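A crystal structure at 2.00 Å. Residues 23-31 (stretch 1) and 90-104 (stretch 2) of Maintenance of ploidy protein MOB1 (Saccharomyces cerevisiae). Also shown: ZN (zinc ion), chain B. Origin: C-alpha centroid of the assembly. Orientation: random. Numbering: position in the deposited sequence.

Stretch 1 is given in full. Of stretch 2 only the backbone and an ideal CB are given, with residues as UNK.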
# COMPACT_ATOMS: atom_id res chain seq x y z
N ASP A 23 -14.41 0.92 13.02
CA ASP A 23 -15.11 -0.30 12.59
C ASP A 23 -15.65 -0.18 11.15
O ASP A 23 -15.86 -1.19 10.46
CB ASP A 23 -16.26 -0.62 13.57
CG ASP A 23 -15.84 -0.53 15.07
OD1 ASP A 23 -14.64 -0.46 15.42
OD2 ASP A 23 -16.75 -0.55 15.93
N PHE A 24 -15.84 1.06 10.72
CA PHE A 24 -16.56 1.38 9.49
C PHE A 24 -15.72 2.03 8.38
O PHE A 24 -16.30 2.65 7.50
CB PHE A 24 -17.82 2.22 9.81
CG PHE A 24 -18.67 1.63 10.93
CD1 PHE A 24 -19.43 0.47 10.70
CD2 PHE A 24 -18.67 2.20 12.20
CE1 PHE A 24 -20.18 -0.13 11.74
CE2 PHE A 24 -19.43 1.64 13.25
CZ PHE A 24 -20.17 0.48 13.02
N ASN A 25 -14.38 1.84 8.42
CA ASN A 25 -13.47 2.12 7.31
C ASN A 25 -13.46 1.00 6.26
O ASN A 25 -13.79 -0.13 6.56
CB ASN A 25 -12.01 2.31 7.81
CG ASN A 25 -11.89 3.33 8.91
OD1 ASN A 25 -12.78 4.18 9.12
ND2 ASN A 25 -10.79 3.25 9.66
N TYR A 26 -13.02 1.31 5.05
CA TYR A 26 -12.88 0.32 3.98
C TYR A 26 -11.97 -0.85 4.45
O TYR A 26 -10.90 -0.61 5.02
CB TYR A 26 -12.29 0.99 2.72
CG TYR A 26 -11.99 -0.02 1.62
CD1 TYR A 26 -13.01 -0.74 1.01
CD2 TYR A 26 -10.67 -0.29 1.22
CE1 TYR A 26 -12.75 -1.72 0.01
CE2 TYR A 26 -10.40 -1.27 0.20
CZ TYR A 26 -11.44 -1.97 -0.38
OH TYR A 26 -11.23 -2.91 -1.37
N THR A 27 -12.48 -2.09 4.28
CA THR A 27 -11.69 -3.34 4.45
C THR A 27 -11.10 -3.87 3.12
O THR A 27 -11.83 -4.25 2.20
CB THR A 27 -12.53 -4.47 5.16
OG1 THR A 27 -13.09 -3.95 6.37
CG2 THR A 27 -11.63 -5.68 5.53
N PRO A 28 -9.75 -3.87 2.98
CA PRO A 28 -9.24 -4.39 1.71
C PRO A 28 -9.47 -5.89 1.51
O PRO A 28 -9.62 -6.62 2.47
CB PRO A 28 -7.73 -3.99 1.76
CG PRO A 28 -7.65 -2.85 2.84
CD PRO A 28 -8.68 -3.38 3.86
N SER A 29 -9.59 -6.32 0.26
CA SER A 29 -9.62 -7.70 -0.16
C SER A 29 -8.98 -7.79 -1.56
O SER A 29 -9.46 -7.20 -2.51
CB SER A 29 -11.05 -8.28 -0.25
OG SER A 29 -11.04 -9.66 -0.68
N HIS A 30 -7.90 -8.54 -1.67
CA HIS A 30 -7.26 -8.83 -2.93
C HIS A 30 -8.09 -9.87 -3.72
O HIS A 30 -8.64 -10.84 -3.16
CB HIS A 30 -5.85 -9.39 -2.62
CG HIS A 30 -4.99 -9.61 -3.83
ND1 HIS A 30 -4.69 -10.87 -4.30
CD2 HIS A 30 -4.34 -8.73 -4.64
CE1 HIS A 30 -3.91 -10.75 -5.37
NE2 HIS A 30 -3.69 -9.47 -5.60
N GLN A 31 -8.12 -9.70 -5.04
CA GLN A 31 -8.79 -10.60 -5.98
C GLN A 31 -7.77 -11.48 -6.71
O GLN A 31 -6.79 -11.00 -7.26
CB GLN A 31 -9.61 -9.81 -7.02
CG GLN A 31 -10.43 -10.68 -8.00
CD GLN A 31 -11.57 -11.40 -7.38
OE1 GLN A 31 -12.11 -11.00 -6.33
NE2 GLN A 31 -11.97 -12.51 -8.00
N UNK A 90 -6.31 -0.48 -7.09
CA UNK A 90 -7.19 0.50 -6.35
C UNK A 90 -7.39 -0.00 -4.91
O UNK A 90 -7.30 0.76 -3.95
CB UNK A 90 -8.55 0.67 -7.04
N UNK A 91 -7.58 -1.31 -4.76
CA UNK A 91 -7.57 -1.97 -3.46
C UNK A 91 -6.29 -1.69 -2.64
O UNK A 91 -6.39 -1.34 -1.45
CB UNK A 91 -7.73 -3.48 -3.66
N UNK A 92 -5.11 -1.81 -3.28
CA UNK A 92 -3.84 -1.53 -2.59
C UNK A 92 -3.72 -0.04 -2.22
O UNK A 92 -3.32 0.30 -1.09
CB UNK A 92 -2.66 -1.95 -3.47
N UNK A 93 -4.13 0.83 -3.14
CA UNK A 93 -4.08 2.28 -2.89
C UNK A 93 -5.09 2.76 -1.82
O UNK A 93 -4.74 3.53 -0.94
CB UNK A 93 -4.34 3.03 -4.20
N UNK A 94 -6.33 2.27 -1.86
CA UNK A 94 -7.31 2.63 -0.77
C UNK A 94 -6.89 2.07 0.56
O UNK A 94 -7.00 2.72 1.61
CB UNK A 94 -8.71 2.12 -1.10
N UNK A 95 -6.35 0.89 0.52
CA UNK A 95 -5.87 0.22 1.70
C UNK A 95 -4.78 0.99 2.39
O UNK A 95 -4.66 0.92 3.59
CB UNK A 95 -5.37 -1.18 1.34
N UNK A 96 -3.93 1.68 1.64
CA UNK A 96 -2.84 2.44 2.24
C UNK A 96 -3.32 3.63 3.09
O UNK A 96 -2.67 4.04 4.08
CB UNK A 96 -1.91 2.94 1.14
N UNK A 97 -4.47 4.19 2.72
CA UNK A 97 -4.97 5.39 3.40
C UNK A 97 -6.29 5.18 4.16
O UNK A 97 -6.90 6.15 4.64
CB UNK A 97 -5.16 6.51 2.37
N UNK A 98 -6.71 3.91 4.27
CA UNK A 98 -8.08 3.61 4.74
C UNK A 98 -8.43 4.17 6.14
O UNK A 98 -9.62 4.53 6.43
CB UNK A 98 -8.27 2.09 4.76
N UNK A 99 -7.43 4.24 7.01
CA UNK A 99 -7.66 4.80 8.35
C UNK A 99 -7.94 6.30 8.35
O UNK A 99 -8.37 6.82 9.36
CB UNK A 99 -6.45 4.52 9.24
N UNK A 100 -7.68 6.99 7.23
CA UNK A 100 -7.94 8.45 7.09
C UNK A 100 -9.29 8.77 6.43
O UNK A 100 -9.66 9.93 6.29
CB UNK A 100 -6.82 9.10 6.27
N UNK A 101 -10.03 7.74 6.05
CA UNK A 101 -11.36 7.89 5.42
C UNK A 101 -12.41 7.12 6.24
O UNK A 101 -12.58 5.91 6.13
CB UNK A 101 -11.34 7.39 3.98
N UNK A 102 -13.11 7.87 7.10
CA UNK A 102 -14.18 7.34 7.96
C UNK A 102 -15.52 8.07 7.69
O UNK A 102 -15.55 9.07 6.99
CB UNK A 102 -13.79 7.48 9.43
N UNK A 103 -16.64 7.55 8.23
CA UNK A 103 -17.88 8.26 8.05
C UNK A 103 -17.91 9.66 8.68
O UNK A 103 -18.76 10.46 8.29
CB UNK A 103 -19.02 7.42 8.63
N UNK A 104 -16.99 9.95 9.62
CA UNK A 104 -16.84 11.34 10.16
C UNK A 104 -15.97 12.26 9.34
O UNK A 104 -16.27 13.45 9.25
CB UNK A 104 -16.26 11.29 11.57
ZN ZN B . -12.53 9.87 2.28

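From 90 the chain runs as a helix past stretch 1, which has no regular structure of its own. At 90, CA-to-CB points sideways and nothing of stretch 1 lies within 5.5 Å of the ideal CB, so many residues would fit; it is Ile90.

Position 91 also starts sideways, but its ideal CB lies 4.2 Å from Tyr26 OH and 4.3 Å from Ser29 O. A hydroxyl, a backbone amide and a carbonyl close together favour a short polar side chain, with Asn, Asp or Ser all plausible. The residue is Asn91, chi1 t, whose end comes nearer to stretch 1. Its OD1 accepts two hydrogen bonds, from Tyr26 OH (2.6 Å) and from Ser29 N (3.1 Å), and so ties the tyrosine side chain and the backbone beyond Pro28 to the helix.

Positions 92 and 93 find no partner in stretch 1, leaving the choice open; they are Met92, present as selenomethionine, and Leu93.

At 94 the CB points toward stretch 1, 3.9 Å from Tyr26 CD2, where an aromatic or aliphatic group could pack. Tyr94 places its CD2 3.8 Å from CD2 of Tyr26; the two rings meet obliquely, their planes at 78°.

At 95 an ideal CB would come within 3.2 Å of Pro28 CG and 3.0 Å of Asn91 O. Glycine suits this tight spot, and Gly95 lets its CA approach Pro28 CG to 3.7 Å.

Stretch 1 sets no limit at 96 and 97, so polar or apolar side chains would do. Ser96 hydrogen-bonds through OG to Leu93 O (2.8 Å), and 97 is Ile97.

At 98, CB points toward stretch 1, 3.8 Å from Tyr26 O, an acceptor that invites Ser, Thr or another small donor. Thr98, chi1 t, donates from OG1 to Tyr26 O (2.7 Å). The same OG1 accepts from a water that also accepts from Tyr26 N and donates to the O of position 101.

Position 99 points away, which permits a long polar side chain; it is Glu99, and its backbone O is linked by another water to Asn25 ND2. Position 100, also directed away, could be polar or apolar; it is Phe100.

At 101 the CB points sideways, with the zinc ion nearby, so Cys or His would be suitable. Cys101 binds zinc through SG (2.4 Å), together with ligands elsewhere in the structure.

At 102 the CB is sideways, 3.5 Å from Asn25 OD1, and several choices remain, small or polar; Ser102 OG accepts a weak hydrogen bond from the N of position 104 (3.2 Å). At 103, phi of -63° allows proline, and Pro103 CG packs 4.0 Å from Phe24 CB. Position 104, out of reach, is unrestricted by stretch 1; it is Gln104.

Stretch 2 90-104: INMLYGSITEFCSPQ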
# COMPACT_ATOMS: atom_id res chain seq x y z
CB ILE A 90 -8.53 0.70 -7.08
CG1 ILE A 90 -8.36 1.50 -8.35
CG2 ILE A 90 -9.54 1.42 -6.18
CD1 ILE A 90 -9.59 1.32 -9.36
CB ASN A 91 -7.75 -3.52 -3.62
CG ASN A 91 -7.90 -4.20 -2.29
OD1 ASN A 91 -8.89 -3.94 -1.56
ND2 ASN A 91 -6.94 -5.06 -1.93
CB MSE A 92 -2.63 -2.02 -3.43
CG MSE A 92 -1.22 -1.62 -2.83
SE MSE A 92 -0.72 0.23 -3.28
CE MSE A 92 -0.49 -0.15 -5.18
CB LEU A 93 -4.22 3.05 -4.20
CG LEU A 93 -3.01 2.97 -5.18
CD1 LEU A 93 -3.49 3.36 -6.57
CD2 LEU A 93 -1.80 3.85 -4.77
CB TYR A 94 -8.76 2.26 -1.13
CG TYR A 94 -9.74 3.33 -0.76
CD1 TYR A 94 -10.18 4.25 -1.71
CD2 TYR A 94 -10.21 3.47 0.55
CE1 TYR A 94 -11.06 5.27 -1.37
CE2 TYR A 94 -11.13 4.50 0.91
CZ TYR A 94 -11.54 5.39 -0.06
OH TYR A 94 -12.43 6.38 0.25
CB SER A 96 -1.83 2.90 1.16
OG SER A 96 -2.31 4.03 0.45
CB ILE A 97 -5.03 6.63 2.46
CG1 ILE A 97 -5.76 6.32 1.13
CG2 ILE A 97 -3.62 7.09 2.16
CD1 ILE A 97 -7.25 6.50 1.17
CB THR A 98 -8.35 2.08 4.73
OG1 THR A 98 -9.71 1.86 5.07
CG2 THR A 98 -7.46 1.33 5.78
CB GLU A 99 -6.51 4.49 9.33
CG GLU A 99 -6.32 3.04 9.72
CD GLU A 99 -5.15 2.85 10.73
OE1 GLU A 99 -5.23 3.36 11.86
OE2 GLU A 99 -4.15 2.25 10.37
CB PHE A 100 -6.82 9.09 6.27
CG PHE A 100 -5.42 8.78 6.79
CD1 PHE A 100 -4.54 8.01 6.04
CD2 PHE A 100 -5.03 9.20 8.05
CE1 PHE A 100 -3.26 7.69 6.51
CE2 PHE A 100 -3.75 8.89 8.54
CZ PHE A 100 -2.86 8.13 7.76
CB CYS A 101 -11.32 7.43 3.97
SG CYS A 101 -12.85 7.65 3.06
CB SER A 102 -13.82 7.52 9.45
OG SER A 102 -13.93 8.89 9.83
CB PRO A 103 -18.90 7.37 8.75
CG PRO A 103 -18.35 6.08 8.73
CD PRO A 103 -16.86 6.28 8.94
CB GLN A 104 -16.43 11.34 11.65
CG GLN A 104 -17.34 10.37 12.43
CD GLN A 104 -18.72 10.95 12.73
OE1 GLN A 104 -19.77 10.45 12.25
NE2 GLN A 104 -18.73 12.02 13.53
O HOH W 1 -10.40 5.98 11.36
O HOH W 2 -11.87 3.90 4.68
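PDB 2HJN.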